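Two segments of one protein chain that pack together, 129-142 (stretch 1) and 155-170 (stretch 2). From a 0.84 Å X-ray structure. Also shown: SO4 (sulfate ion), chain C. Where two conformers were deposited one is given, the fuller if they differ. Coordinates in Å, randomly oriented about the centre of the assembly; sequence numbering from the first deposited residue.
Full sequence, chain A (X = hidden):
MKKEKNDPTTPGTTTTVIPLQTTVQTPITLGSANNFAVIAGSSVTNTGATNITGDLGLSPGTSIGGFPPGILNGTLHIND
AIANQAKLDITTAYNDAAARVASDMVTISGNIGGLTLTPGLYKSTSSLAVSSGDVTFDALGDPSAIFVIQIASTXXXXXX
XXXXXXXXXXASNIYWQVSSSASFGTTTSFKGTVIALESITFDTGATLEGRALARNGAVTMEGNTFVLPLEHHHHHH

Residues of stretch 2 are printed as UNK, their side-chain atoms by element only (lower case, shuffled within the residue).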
# COMPACT_ATOMS: atom_id res chain seq x y z
N ALA A 129 -6.76 -6.32 9.68
CA ALA A 129 -5.52 -6.35 10.44
C ALA A 129 -4.74 -7.62 10.14
O ALA A 129 -5.31 -8.64 9.79
CB ALA A 129 -5.81 -6.30 11.94
N VAL A 130 -3.43 -7.53 10.27
CA VAL A 130 -2.60 -8.72 10.40
C VAL A 130 -2.11 -8.69 11.84
O VAL A 130 -1.19 -7.93 12.18
CB VAL A 130 -1.46 -8.75 9.38
CG1 VAL A 130 -0.81 -10.11 9.38
CG2 VAL A 130 -1.95 -8.37 7.98
N SER A 131 -2.74 -9.48 12.72
CA SER A 131 -2.44 -9.40 14.15
C SER A 131 -1.69 -10.60 14.67
O SER A 131 -0.87 -10.46 15.56
CB SER A 131 -3.70 -9.19 15.01
OG SER A 131 -4.55 -10.32 15.11
N SER A 132 -1.93 -11.76 14.10
CA SER A 132 -1.19 -12.95 14.47
C SER A 132 -0.87 -13.60 13.16
O SER A 132 -1.72 -13.63 12.26
CB SER A 132 -2.04 -13.91 15.30
OG SER A 132 -3.19 -14.28 14.56
N GLY A 133 0.34 -14.07 13.01
CA GLY A 133 0.68 -14.62 11.74
C GLY A 133 0.66 -13.68 10.54
O GLY A 133 0.34 -12.48 10.57
N ASP A 134 1.04 -14.30 9.45
CA ASP A 134 1.36 -13.58 8.23
C ASP A 134 0.23 -13.77 7.23
O ASP A 134 -0.50 -14.76 7.29
CB ASP A 134 2.65 -14.11 7.64
CG ASP A 134 3.80 -14.03 8.62
OD1 ASP A 134 3.94 -12.98 9.27
OD2 ASP A 134 4.56 -15.02 8.74
N VAL A 135 0.07 -12.85 6.29
CA VAL A 135 -0.89 -13.02 5.21
C VAL A 135 -0.12 -13.32 3.94
O VAL A 135 0.89 -12.68 3.64
CB VAL A 135 -1.84 -11.81 5.08
CG1 VAL A 135 -1.07 -10.50 4.74
CG2 VAL A 135 -2.96 -12.11 4.06
N THR A 136 -0.59 -14.32 3.19
CA THR A 136 0.06 -14.75 1.96
C THR A 136 -0.84 -14.45 0.78
O THR A 136 -2.02 -14.83 0.78
CB THR A 136 0.39 -16.24 2.02
OG1 THR A 136 1.27 -16.48 3.11
CG2 THR A 136 1.06 -16.71 0.75
N PHE A 137 -0.29 -13.79 -0.23
CA PHE A 137 -0.95 -13.62 -1.52
C PHE A 137 -0.39 -14.68 -2.45
O PHE A 137 0.82 -14.75 -2.65
CB PHE A 137 -0.69 -12.22 -2.06
CG PHE A 137 -1.44 -11.17 -1.28
CD1 PHE A 137 -0.94 -10.64 -0.10
CD2 PHE A 137 -2.66 -10.73 -1.72
CE1 PHE A 137 -1.68 -9.72 0.61
CE2 PHE A 137 -3.37 -9.79 -1.01
CZ PHE A 137 -2.89 -9.29 0.17
N ASP A 138 -1.27 -15.52 -2.99
CA ASP A 138 -0.86 -16.68 -3.78
C ASP A 138 -1.51 -16.55 -5.16
O ASP A 138 -2.74 -16.57 -5.28
CB ASP A 138 -1.26 -17.97 -3.06
CG ASP A 138 -0.63 -19.22 -3.64
OD1 ASP A 138 -0.47 -19.29 -4.89
OD2 ASP A 138 -0.31 -20.13 -2.83
N ALA A 139 -0.67 -16.36 -6.18
CA ALA A 139 -1.14 -16.15 -7.55
C ALA A 139 -1.36 -17.45 -8.31
O ALA A 139 -1.73 -17.40 -9.49
CB ALA A 139 -0.18 -15.24 -8.32
N LEU A 140 -1.15 -18.60 -7.68
CA LEU A 140 -1.50 -19.89 -8.28
C LEU A 140 -0.77 -20.13 -9.60
O LEU A 140 -1.25 -20.89 -10.45
CB LEU A 140 -3.01 -20.05 -8.45
CG LEU A 140 -3.81 -19.94 -7.15
CD1 LEU A 140 -5.29 -19.90 -7.45
CD2 LEU A 140 -3.49 -21.05 -6.18
N GLY A 141 0.41 -19.54 -9.76
CA GLY A 141 1.25 -19.76 -10.92
C GLY A 141 1.06 -18.76 -12.04
O GLY A 141 1.65 -18.94 -13.11
N ASP A 142 0.27 -17.71 -11.83
CA ASP A 142 0.04 -16.67 -12.84
C ASP A 142 0.52 -15.33 -12.28
O ASP A 142 -0.23 -14.65 -11.57
CB ASP A 142 -1.44 -16.58 -13.20
CG ASP A 142 -1.72 -15.52 -14.24
OD1 ASP A 142 -0.78 -14.86 -14.72
OD2 ASP A 142 -2.91 -15.33 -14.57
N UNK A 155 -6.46 -0.12 8.41
CA UNK A 155 -5.59 -1.26 8.10
C UNK A 155 -4.42 -1.21 9.07
O UNK A 155 -3.71 -0.20 9.10
c UNK A 155 -5.08 -1.13 6.66
c UNK A 155 -3.99 -2.14 6.25
c UNK A 155 -3.52 -1.80 4.83
c UNK A 155 -4.46 -3.57 6.33
N UNK A 156 -4.19 -2.28 9.83
CA UNK A 156 -3.13 -2.26 10.82
C UNK A 156 -2.42 -3.60 10.88
O UNK A 156 -2.94 -4.65 10.48
c UNK A 156 -4.27 -0.55 12.24
c UNK A 156 -3.62 -1.91 12.23
o UNK A 156 -4.52 -2.92 12.67
N UNK A 157 -1.19 -3.55 11.41
CA UNK A 157 -0.45 -4.75 11.74
C UNK A 157 0.17 -4.60 13.13
O UNK A 157 0.58 -3.51 13.54
o UNK A 157 1.62 -4.00 10.75
c UNK A 157 0.67 -5.05 10.72
c UNK A 157 0.11 -5.17 9.31
N UNK A 158 0.30 -5.72 13.83
CA UNK A 158 1.11 -5.76 15.04
C UNK A 158 2.58 -5.92 14.64
O UNK A 158 2.93 -6.15 13.48
c UNK A 158 -0.68 -6.73 16.56
o UNK A 158 0.69 -8.10 15.13
c UNK A 158 0.68 -6.93 15.94
N UNK A 159 3.47 -5.82 15.62
CA UNK A 159 4.90 -5.95 15.30
C UNK A 159 5.26 -7.26 14.61
O UNK A 159 4.77 -8.34 14.96
c UNK A 159 5.56 -5.84 16.68
c UNK A 159 3.27 -5.35 17.01
c UNK A 159 4.66 -4.88 17.42
N UNK A 160 6.16 -7.15 13.63
CA UNK A 160 6.77 -8.32 13.04
C UNK A 160 5.93 -9.10 12.06
O UNK A 160 6.39 -10.14 11.59
N UNK A 161 4.73 -8.61 11.72
CA UNK A 161 3.86 -9.28 10.77
C UNK A 161 4.43 -9.16 9.36
O UNK A 161 5.16 -8.21 9.04
n UNK A 161 4.48 -11.20 14.69
c UNK A 161 3.45 -11.21 13.86
n UNK A 161 3.10 -12.34 13.24
n UNK A 161 2.78 -10.09 13.66
c UNK A 161 2.46 -8.65 10.73
c UNK A 161 1.62 -9.93 12.77
c UNK A 161 1.68 -8.61 12.04
N UNK A 162 4.04 -10.10 8.48
CA UNK A 162 4.54 -10.09 7.12
C UNK A 162 3.42 -10.27 6.12
O UNK A 162 2.46 -11.02 6.35
c UNK A 162 6.67 -11.24 7.96
c UNK A 162 8.44 -12.60 9.09
c UNK A 162 5.57 -11.20 6.89
c UNK A 162 7.51 -12.49 7.88
n UNK A 162 9.15 -13.90 9.09
N UNK A 163 3.58 -9.60 4.97
CA UNK A 163 2.88 -9.92 3.73
C UNK A 163 3.83 -10.76 2.89
O UNK A 163 4.92 -10.29 2.54
c UNK A 163 1.51 -7.82 3.83
c UNK A 163 2.45 -8.66 2.97
c UNK A 163 1.80 -9.06 1.66
N UNK A 164 3.42 -11.98 2.60
CA UNK A 164 4.22 -12.95 1.88
C UNK A 164 3.62 -13.18 0.49
O UNK A 164 2.41 -13.03 0.28
c UNK A 164 4.28 -14.27 2.65
c UNK A 164 6.31 -13.67 4.04
c UNK A 164 4.86 -14.15 4.06
c UNK A 164 4.74 -15.48 4.79
N UNK A 165 4.49 -13.57 -0.44
CA UNK A 165 4.12 -13.87 -1.81
C UNK A 165 4.38 -15.34 -2.10
O UNK A 165 5.46 -15.85 -1.79
c UNK A 165 5.91 -10.82 -3.47
c UNK A 165 4.87 -11.51 -2.58
c UNK A 165 3.50 -10.96 -2.84
c UNK A 165 4.95 -13.02 -2.79
N UNK A 166 3.42 -15.99 -2.74
CA UNK A 166 3.55 -17.36 -3.19
C UNK A 166 2.95 -17.50 -4.58
O UNK A 166 2.17 -16.66 -5.03
c UNK A 166 2.84 -18.34 -2.24
o UNK A 166 3.53 -18.49 -1.02
N UNK A 167 3.29 -18.61 -5.23
CA UNK A 167 2.67 -18.91 -6.51
C UNK A 167 2.92 -17.87 -7.57
O UNK A 167 2.12 -17.71 -8.49
N UNK A 168 4.03 -17.13 -7.46
CA UNK A 168 4.37 -16.12 -8.43
C UNK A 168 3.77 -14.75 -8.20
O UNK A 168 3.95 -13.87 -9.05
N UNK A 169 3.10 -14.53 -7.07
CA UNK A 169 2.45 -13.25 -6.83
C UNK A 169 3.48 -12.12 -6.77
O UNK A 169 4.62 -12.30 -6.31
c UNK A 169 1.69 -13.31 -5.51
N UNK A 170 3.03 -10.94 -7.19
CA UNK A 170 3.89 -9.77 -7.32
C UNK A 170 3.37 -8.60 -6.47
O UNK A 170 2.19 -8.27 -6.50
c UNK A 170 4.25 -9.79 -11.21
c UNK A 170 5.87 -10.67 -9.51
c UNK A 170 4.42 -10.33 -9.80
c UNK A 170 3.90 -9.30 -8.79
S SO4 C . 6.38 -20.17 -3.34
O1 SO4 C . 5.26 -20.33 -4.25
O2 SO4 C . 5.98 -19.73 -1.99
O3 SO4 C . 7.10 -21.43 -3.26
O4 SO4 C . 7.27 -19.16 -3.91
O HOH W 1 7.07 -15.74 9.37
O HOH W 2 5.70 -12.90 11.35

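Position 155 carries four carbons forked at the second; it makes no close contact with stretch 1. This is Leu155. Position 156 has one carbon bearing an oxygen and a carbon, so it is Thr156. It pairs in parallel with Ala129, its OG1 3.7 Å from Ala129 CB, and its O accepts from Val130 N at 2.9 Å.

Position 157 repeats that branched trio on the other face of the sheet, the one occupied by Val130: Thr157, whose CG2 lies 3.9 Å from Val130 CB. Position 158 again has a carbon with one oxygen and one carbon, the oxygen 2.9 Å from Ser131 O. This is Thr158; its OG1 donates to Ser131 O, while its N donates to Val130 O at 3.1 Å, closing the first ladder.

At 159 three carbons close a ring onto the backbone N, which makes Pro159, pointing away from stretch 1. Position 160 has no side-chain atoms: Gly160, whose positive phi suits the type II turn running from Thr158 to 161.

Position 161 shows three carbons, a nitrogen, then a carbon with two more nitrogens, the pattern of Arg161. Its NE and NH2 both donate to Pro159 O (3.0 and 2.9 Å), holding the guanidinium over its own turn. Asp134 OD1 is 4.1 Å from Arg161 NH1 and well out of the guanidinium plane, so the attraction is of charges only.

Position 162 is four carbons in a row ending in nitrogen, Lys162. Its N gives Asp134 OD1 a weak bond at 3.0 Å, and water 1 joins Lys162 NZ (2.8 Å) to Asp134 OD2 (2.7 Å).

Position 163 has one carbon carrying two: Val163, with CG1 3.6 Å from Phe137 CD1 and CG2 3.8 Å from Val135 CG1. Position 164, four carbons forked at the second, is Leu164, on the face of Thr136; its CD1 sits 3.8 Å from Asp134 CB. The same fork at 165 gives Leu165, whose CD2 only grazes Phe137 CB at 4.4 Å.

Position 166, one carbon then one oxygen, is Ser166, its OG 3.5 Å from Thr136 CG2 and donating to sulfate O2 at 2.9 Å. Position 167 has no side chain: Gly167. A CB here would fall 2.2 Å from Asp138 OD1. Position 168 is equally bare, Gly168, with backbone angles that by themselves call for glycine. The single carbon at 169 makes Ala169, its CB 3.9 Å from Ala139 CB. Four carbons forked at the second make 170 Leu170, pointing away.

The rule is two parallel ladders whose register shifts by one across the intervening loops. In the second, Leu164 N donates to Val135 O (2.8 Å) and Ser166 N to Phe137 O (2.9 Å). Val135, Phe137 and Val163 pack on one face; Thr136, Leu164 and Ser166 share the other. Paired type I' turns finish the match, Gly141 N donating to Gly167 O at 2.8 Å.

Stretch 2 155-170: LTTTPGRKVLLSGGAL
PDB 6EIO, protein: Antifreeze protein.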